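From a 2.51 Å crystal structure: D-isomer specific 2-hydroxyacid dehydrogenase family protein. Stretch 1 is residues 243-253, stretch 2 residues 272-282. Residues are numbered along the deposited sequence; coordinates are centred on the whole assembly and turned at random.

Stretch 1, residues 243-253: DERAVAEALDS
Stretch 2 272-282: DNPLLSAKNCL

Stretch 1 is a regular helix from E244, with phi/psi near -60/-40 and successive i to i+4 backbone bonds, beginning with V247 N to D243 O (3.2 Å). D243, chi1 t, caps it weakly, its OD1 3.3 Å from R245 N. Stretch 2 opens with a short, weakly bonded helical turn that N273 caps well: chi1 t and chi2 -50° place OD1 3.0 Å from L275 N. The chain then extends through A278 and K279 (psi 140° and 157°), turns at N280 (phi/psi 52/34) and enters a strand at C281. Both chains advance the same way, E244 beside N273 and P274, A248 beside A278 (CA to CA 5.4 Å), D252 beside K279 (CA to CA 6.0 Å).

The helix offers E244, A248 and L251, all pointing toward stretch 2. A248 permits the close approach: its CB lies 3.8 Å from P274 CB and 4.3 Å from A278 CB. L275 points sideways, but its m,t rotamer carries CD2 within 3.8 Å of both V247 CG1 and A248 N. L251, also m,t, reaches with CD1 to 4.0 Å from both A278 CB and C281 CB, while its CD2 lies 3.7 Å from N280 O.

Polar groups work at the ends. E244 (m, t, chi3 -22°) lays CG 3.7 Å from L275 CD1. Its OE1 sits beside the N273 amide, 3.2 Å from N273 ND2 and 3.4 Å from N273 OD1; the latter pair are two acceptors, so only the ND2 contact bonds, weakly, at 124°. R245 points away, yet t,p,p folds its guanidinium back so that P274 CB covers one face, 4.2 Å from NH2. K279, p then t,t,t, runs extended along D252, its NZ weakly bonded to D252 O at 3.5 Å. One water joins L251 O (2.8 Å) to N280 ND2 (2.7 Å), donating to the carbonyl and accepting from the amide.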

ATOM      1  N   ASP A 243     -13.105 -21.557  -4.261  1.00 57.03           N
ATOM      2  CA  ASP A 243     -13.876 -22.020  -5.420  1.00 59.09           C
ATOM      3  C   ASP A 243     -13.840 -20.846  -6.396  1.00 54.29           C
ATOM      4  O   ASP A 243     -14.544 -19.848  -6.210  1.00 50.08           O
ATOM      5  CB  ASP A 243     -15.311 -22.398  -5.018  1.00 65.06           C
ATOM      6  CG  ASP A 243     -16.204 -22.771  -6.225  1.00 72.66           C
ATOM      7  OD1 ASP A 243     -15.747 -22.737  -7.386  1.00 79.93           O
ATOM      8  OD2 ASP A 243     -17.390 -23.102  -6.014  1.00 78.92           O
ATOM      9  N   GLU A 244     -12.995 -20.964  -7.418  1.00 55.62           N
ATOM     10  CA  GLU A 244     -12.719 -19.871  -8.365  1.00 57.72           C
ATOM     11  C   GLU A 244     -13.971 -19.388  -9.101  1.00 58.08           C
ATOM     12  O   GLU A 244     -14.104 -18.193  -9.382  1.00 55.81           O
ATOM     13  CB  GLU A 244     -11.613 -20.276  -9.368  1.00 61.94           C
ATOM     14  CG  GLU A 244     -10.236 -20.512  -8.723  1.00 63.71           C
ATOM     15  CD  GLU A 244      -9.092 -20.629  -9.724  1.00 70.32           C
ATOM     16  OE1 GLU A 244      -9.330 -20.954 -10.925  1.00 72.92           O
ATOM     17  OE2 GLU A 244      -7.920 -20.397  -9.316  1.00 71.98           O
ATOM     18  N   ARG A 245     -14.888 -20.313  -9.379  1.00 61.73           N
ATOM     19  CA  ARG A 245     -16.166 -20.002 -10.030  1.00 65.76           C
ATOM     20  C   ARG A 245     -17.032 -19.076  -9.175  1.00 58.05           C
ATOM     21  O   ARG A 245     -17.490 -18.036  -9.625  1.00 55.02           O
ATOM     22  CB  ARG A 245     -16.916 -21.308 -10.341  1.00 76.05           C
ATOM     23  CG  ARG A 245     -18.308 -21.162 -10.950  1.00 86.65           C
ATOM     24  CD  ARG A 245     -18.348 -20.245 -12.170  1.00 94.48           C
ATOM     25  NE  ARG A 245     -17.530 -20.751 -13.277  1.00102.58           N
ATOM     26  CZ  ARG A 245     -17.588 -20.315 -14.540  1.00105.73           C
ATOM     27  NH1 ARG A 245     -18.438 -19.350 -14.909  1.00106.22           N
ATOM     28  NH2 ARG A 245     -16.782 -20.861 -15.454  1.00105.88           N
ATOM     29  N   ALA A 246     -17.241 -19.468  -7.931  1.00 55.04           N
ATOM     30  CA  ALA A 246     -18.047 -18.691  -6.989  1.00 51.55           C
ATOM     31  C   ALA A 246     -17.499 -17.285  -6.785  1.00 47.24           C
ATOM     32  O   ALA A 246     -18.267 -16.316  -6.691  1.00 45.57           O
ATOM     33  CB  ALA A 246     -18.155 -19.416  -5.659  1.00 49.89           C
ATOM     34  N   VAL A 247     -16.174 -17.171  -6.745  1.00 44.70           N
ATOM     35  CA  VAL A 247     -15.525 -15.872  -6.554  1.00 41.85           C
ATOM     36  C   VAL A 247     -15.732 -14.988  -7.796  1.00 43.37           C
ATOM     37  O   VAL A 247     -16.051 -13.803  -7.671  1.00 41.41           O
ATOM     38  CB  VAL A 247     -14.041 -16.055  -6.178  1.00 40.45           C
ATOM     39  CG1 VAL A 247     -13.300 -14.728  -6.140  1.00 38.52           C
ATOM     40  CG2 VAL A 247     -13.921 -16.761  -4.831  1.00 40.48           C
ATOM     41  N   ALA A 248     -15.575 -15.563  -8.991  1.00 44.92           N
ATOM     42  CA  ALA A 248     -15.831 -14.812 -10.216  1.00 47.16           C
ATOM     43  C   ALA A 248     -17.263 -14.250 -10.230  1.00 49.14           C
ATOM     44  O   ALA A 248     -17.464 -13.069 -10.477  1.00 50.13           O
ATOM     45  CB  ALA A 248     -15.582 -15.682 -11.433  1.00 48.81           C
ATOM     46  N   GLU A 249     -18.235 -15.103  -9.933  1.00 52.87           N
ATOM     47  CA  GLU A 249     -19.648 -14.716  -9.868  1.00 54.60           C
ATOM     48  C   GLU A 249     -19.906 -13.650  -8.795  1.00 51.01           C
ATOM     49  O   GLU A 249     -20.686 -12.727  -9.023  1.00 52.63           O
ATOM     50  CB  GLU A 249     -20.566 -15.955  -9.713  1.00 61.27           C
ATOM     51  CG  GLU A 249     -21.113 -16.491 -11.048  1.00 73.84           C
ATOM     52  CD  GLU A 249     -21.381 -18.016 -11.104  1.00 82.76           C
ATOM     53  OE1 GLU A 249     -21.439 -18.551 -12.237  1.00 82.33           O
ATOM     54  OE2 GLU A 249     -21.561 -18.695 -10.056  1.00 88.77           O
ATOM     55  N   ALA A 250     -19.231 -13.749  -7.652  1.00 47.41           N
ATOM     56  CA  ALA A 250     -19.350 -12.725  -6.579  1.00 45.53           C
ATOM     57  C   ALA A 250     -18.794 -11.368  -6.973  1.00 44.77           C
ATOM     58  O   ALA A 250     -19.321 -10.331  -6.563  1.00 46.98           O
ATOM     59  CB  ALA A 250     -18.675 -13.193  -5.290  1.00 43.65           C
ATOM     60  N   LEU A 251     -17.714 -11.377  -7.743  1.00 45.43           N
ATOM     61  CA  LEU A 251     -17.152 -10.151  -8.276  1.00 47.82           C
ATOM     62  C   LEU A 251     -18.105  -9.533  -9.293  1.00 51.48           C
ATOM     63  O   LEU A 251     -18.411  -8.344  -9.188  1.00 50.30           O
ATOM     64  CB  LEU A 251     -15.772 -10.409  -8.885  1.00 49.05           C
ATOM     65  CG  LEU A 251     -14.652 -10.606  -7.823  1.00 46.52           C
ATOM     66  CD1 LEU A 251     -13.433 -11.311  -8.420  1.00 47.70           C
ATOM     67  CD2 LEU A 251     -14.232  -9.285  -7.188  1.00 44.64           C
ATOM     68  N   ASP A 252     -18.606 -10.335 -10.238  1.00 54.61           N
ATOM     69  CA  ASP A 252     -19.527  -9.820 -11.264  1.00 60.15           C
ATOM     70  C   ASP A 252     -20.862  -9.323 -10.681  1.00 55.87           C
ATOM     71  O   ASP A 252     -21.406  -8.325 -11.162  1.00 54.99           O
ATOM     72  CB  ASP A 252     -19.752 -10.841 -12.407  1.00 70.00           C
ATOM     73  CG  ASP A 252     -18.498 -11.016 -13.326  1.00 82.43           C
ATOM     74  OD1 ASP A 252     -17.855 -10.010 -13.723  1.00 85.73           O
ATOM     75  OD2 ASP A 252     -18.148 -12.176 -13.662  1.00 89.32           O
ATOM     76  N   SER A 253     -21.354  -9.977  -9.624  1.00 51.42           N
ATOM     77  CA  SER A 253     -22.609  -9.569  -8.955  1.00 49.82           C
ATOM     78  C   SER A 253     -22.487  -8.337  -8.062  1.00 47.77           C
ATOM     79  O   SER A 253     -23.493  -7.705  -7.768  1.00 50.04           O
ATOM     80  CB  SER A 253     -23.192 -10.716  -8.118  1.00 49.55           C
ATOM     81  OG  SER A 253     -22.616 -10.781  -6.828  1.00 45.37           O
ATOM     82  N   ASP A 272      -9.148 -18.841 -20.309  1.00 94.08           N
ATOM     83  CA  ASP A 272     -10.510 -19.081 -19.821  1.00 97.37           C
ATOM     84  C   ASP A 272     -10.686 -19.341 -18.292  1.00 92.34           C
ATOM     85  O   ASP A 272     -11.760 -19.766 -17.868  1.00 92.67           O
ATOM     86  CB  ASP A 272     -11.152 -20.214 -20.646  1.00102.09           C
ATOM     87  CG  ASP A 272     -10.588 -21.611 -20.313  1.00105.64           C
ATOM     88  OD1 ASP A 272      -9.594 -21.769 -19.564  1.00 98.30           O
ATOM     89  OD2 ASP A 272     -11.140 -22.583 -20.869  1.00116.79           O
ATOM     90  N   ASN A 273      -9.654 -19.098 -17.480  1.00 86.40           N
ATOM     91  CA  ASN A 273      -9.827 -19.076 -16.018  1.00 81.39           C
ATOM     92  C   ASN A 273     -10.854 -17.984 -15.720  1.00 75.60           C
ATOM     93  O   ASN A 273     -10.689 -16.857 -16.189  1.00 73.94           O
ATOM     94  CB  ASN A 273      -8.494 -18.764 -15.317  1.00 81.02           C
ATOM     95  CG  ASN A 273      -8.563 -18.907 -13.795  1.00 81.41           C
ATOM     96  OD1 ASN A 273      -9.455 -18.363 -13.147  1.00 81.02           O
ATOM     97  ND2 ASN A 273      -7.591 -19.625 -13.214  1.00 84.48           N
ATOM     98  N   PRO A 274     -11.917 -18.305 -14.951  1.00 73.20           N
ATOM     99  CA  PRO A 274     -12.970 -17.291 -14.753  1.00 71.71           C
ATOM    100  C   PRO A 274     -12.483 -16.027 -14.030  1.00 65.87           C
ATOM    101  O   PRO A 274     -13.040 -14.946 -14.234  1.00 66.35           O
ATOM    102  CB  PRO A 274     -14.034 -18.029 -13.920  1.00 73.37           C
ATOM    103  CG  PRO A 274     -13.294 -19.153 -13.266  1.00 72.49           C
ATOM    104  CD  PRO A 274     -12.217 -19.558 -14.224  1.00 72.90           C
ATOM    105  N   LEU A 275     -11.424 -16.146 -13.229  1.00 63.57           N
ATOM    106  CA  LEU A 275     -10.858 -14.991 -12.524  1.00 60.76           C
ATOM    107  C   LEU A 275     -10.124 -13.991 -13.417  1.00 60.88           C
ATOM    108  O   LEU A 275      -9.958 -12.836 -13.011  1.00 60.79           O
ATOM    109  CB  LEU A 275     -10.000 -15.450 -11.340  1.00 58.29           C
ATOM    110  CG  LEU A 275     -10.819 -16.184 -10.255  1.00 57.19           C
ATOM    111  CD1 LEU A 275      -9.910 -16.913  -9.275  1.00 56.05           C
ATOM    112  CD2 LEU A 275     -11.786 -15.251  -9.537  1.00 54.40           C
ATOM    113  N   LEU A 276      -9.745 -14.393 -14.630  1.00 64.53           N
ATOM    114  CA  LEU A 276      -9.164 -13.461 -15.618  1.00 65.61           C
ATOM    115  C   LEU A 276     -10.198 -12.656 -16.416  1.00 65.92           C
ATOM    116  O   LEU A 276      -9.839 -11.667 -17.054  1.00 65.76           O
ATOM    117  CB  LEU A 276      -8.216 -14.196 -16.565  1.00 68.54           C
ATOM    118  CG  LEU A 276      -6.880 -14.560 -15.944  1.00 71.82           C
ATOM    119  CD1 LEU A 276      -6.185 -15.626 -16.777  1.00 74.59           C
ATOM    120  CD2 LEU A 276      -5.972 -13.338 -15.807  1.00 75.70           C
ATOM    121  N   SER A 277     -11.461 -13.074 -16.384  1.00 66.39           N
ATOM    122  CA  SER A 277     -12.561 -12.333 -17.021  1.00 69.21           C
ATOM    123  C   SER A 277     -13.397 -11.534 -16.016  1.00 67.40           C
ATOM    124  O   SER A 277     -14.298 -10.786 -16.424  1.00 69.04           O
ATOM    125  CB  SER A 277     -13.490 -13.305 -17.765  1.00 72.00           C
ATOM    126  OG  SER A 277     -12.756 -14.244 -18.528  1.00 75.06           O
ATOM    127  N   ALA A 278     -13.129 -11.707 -14.722  1.00 63.36           N
ATOM    128  CA  ALA A 278     -13.955 -11.102 -13.669  1.00 62.39           C
ATOM    129  C   ALA A 278     -13.573  -9.644 -13.457  1.00 59.16           C
ATOM    130  O   ALA A 278     -12.381  -9.307 -13.477  1.00 58.96           O
ATOM    131  CB  ALA A 278     -13.787 -11.863 -12.349  1.00 61.43           C
ATOM    132  N   LYS A 279     -14.566  -8.792 -13.238  1.00 58.50           N
ATOM    133  CA  LYS A 279     -14.296  -7.387 -12.908  1.00 60.05           C
ATOM    134  C   LYS A 279     -13.711  -7.228 -11.493  1.00 55.55           C
ATOM    135  O   LYS A 279     -13.863  -8.102 -10.668  1.00 50.92           O
ATOM    136  CB  LYS A 279     -15.534  -6.527 -13.115  1.00 64.10           C
ATOM    137  CG  LYS A 279     -16.684  -6.732 -12.140  1.00 67.48           C
ATOM    138  CD  LYS A 279     -17.927  -6.025 -12.682  1.00 71.03           C
ATOM    139  CE  LYS A 279     -18.967  -5.758 -11.612  1.00 72.62           C
ATOM    140  NZ  LYS A 279     -20.208  -5.244 -12.261  1.00 77.72           N
ATOM    141  N   ASN A 280     -12.999  -6.120 -11.275  1.00 54.90           N
ATOM    142  CA  ASN A 280     -12.384  -5.757  -9.985  1.00 49.92           C
ATOM    143  C   ASN A 280     -11.508  -6.847  -9.374  1.00 49.47           C
ATOM    144  O   ASN A 280     -11.437  -6.991  -8.152  1.00 47.76           O
ATOM    145  CB  ASN A 280     -13.462  -5.352  -8.983  1.00 48.80           C
ATOM    146  CG  ASN A 280     -14.296  -4.187  -9.464  1.00 49.67           C
ATOM    147  OD1 ASN A 280     -13.755  -3.186  -9.933  1.00 49.70           O
ATOM    148  ND2 ASN A 280     -15.622  -4.302  -9.345  1.00 48.95           N
ATOM    149  N   CYS A 281     -10.832  -7.616 -10.220  1.00 51.20           N
ATOM    150  CA  CYS A 281      -9.948  -8.682  -9.762  1.00 50.01           C
ATOM    151  C   CYS A 281      -8.519  -8.272 -10.083  1.00 48.80           C
ATOM    152  O   CYS A 281      -8.188  -7.979 -11.234  1.00 51.38           O
ATOM    153  CB  CYS A 281     -10.276  -9.989 -10.471  1.00 51.12           C
ATOM    154  SG  CYS A 281      -9.502 -11.430  -9.689  1.00 56.60           S
ATOM    155  N   LEU A 282      -7.679  -8.238  -9.051  1.00 46.74           N
ATOM    156  CA  LEU A 282      -6.272  -7.892  -9.170  1.00 46.53           C
ATOM    157  C   LEU A 282      -5.439  -9.159  -8.939  1.00 46.11           C
ATOM    158  O   LEU A 282      -5.626  -9.860  -7.947  1.00 46.30           O
ATOM    159  CB  LEU A 282      -5.925  -6.827  -8.144  1.00 45.66           C
ATOM    160  CG  LEU A 282      -4.639  -6.047  -8.295  1.00 47.09           C
ATOM    161  CD1 LEU A 282      -4.738  -5.170  -9.521  1.00 49.46           C
ATOM    162  CD2 LEU A 282      -4.414  -5.187  -7.048  1.00 47.19           C
TER
HETATM  163  O   HOH W   1     -17.235  -6.093  -8.078  1.00 45.26           O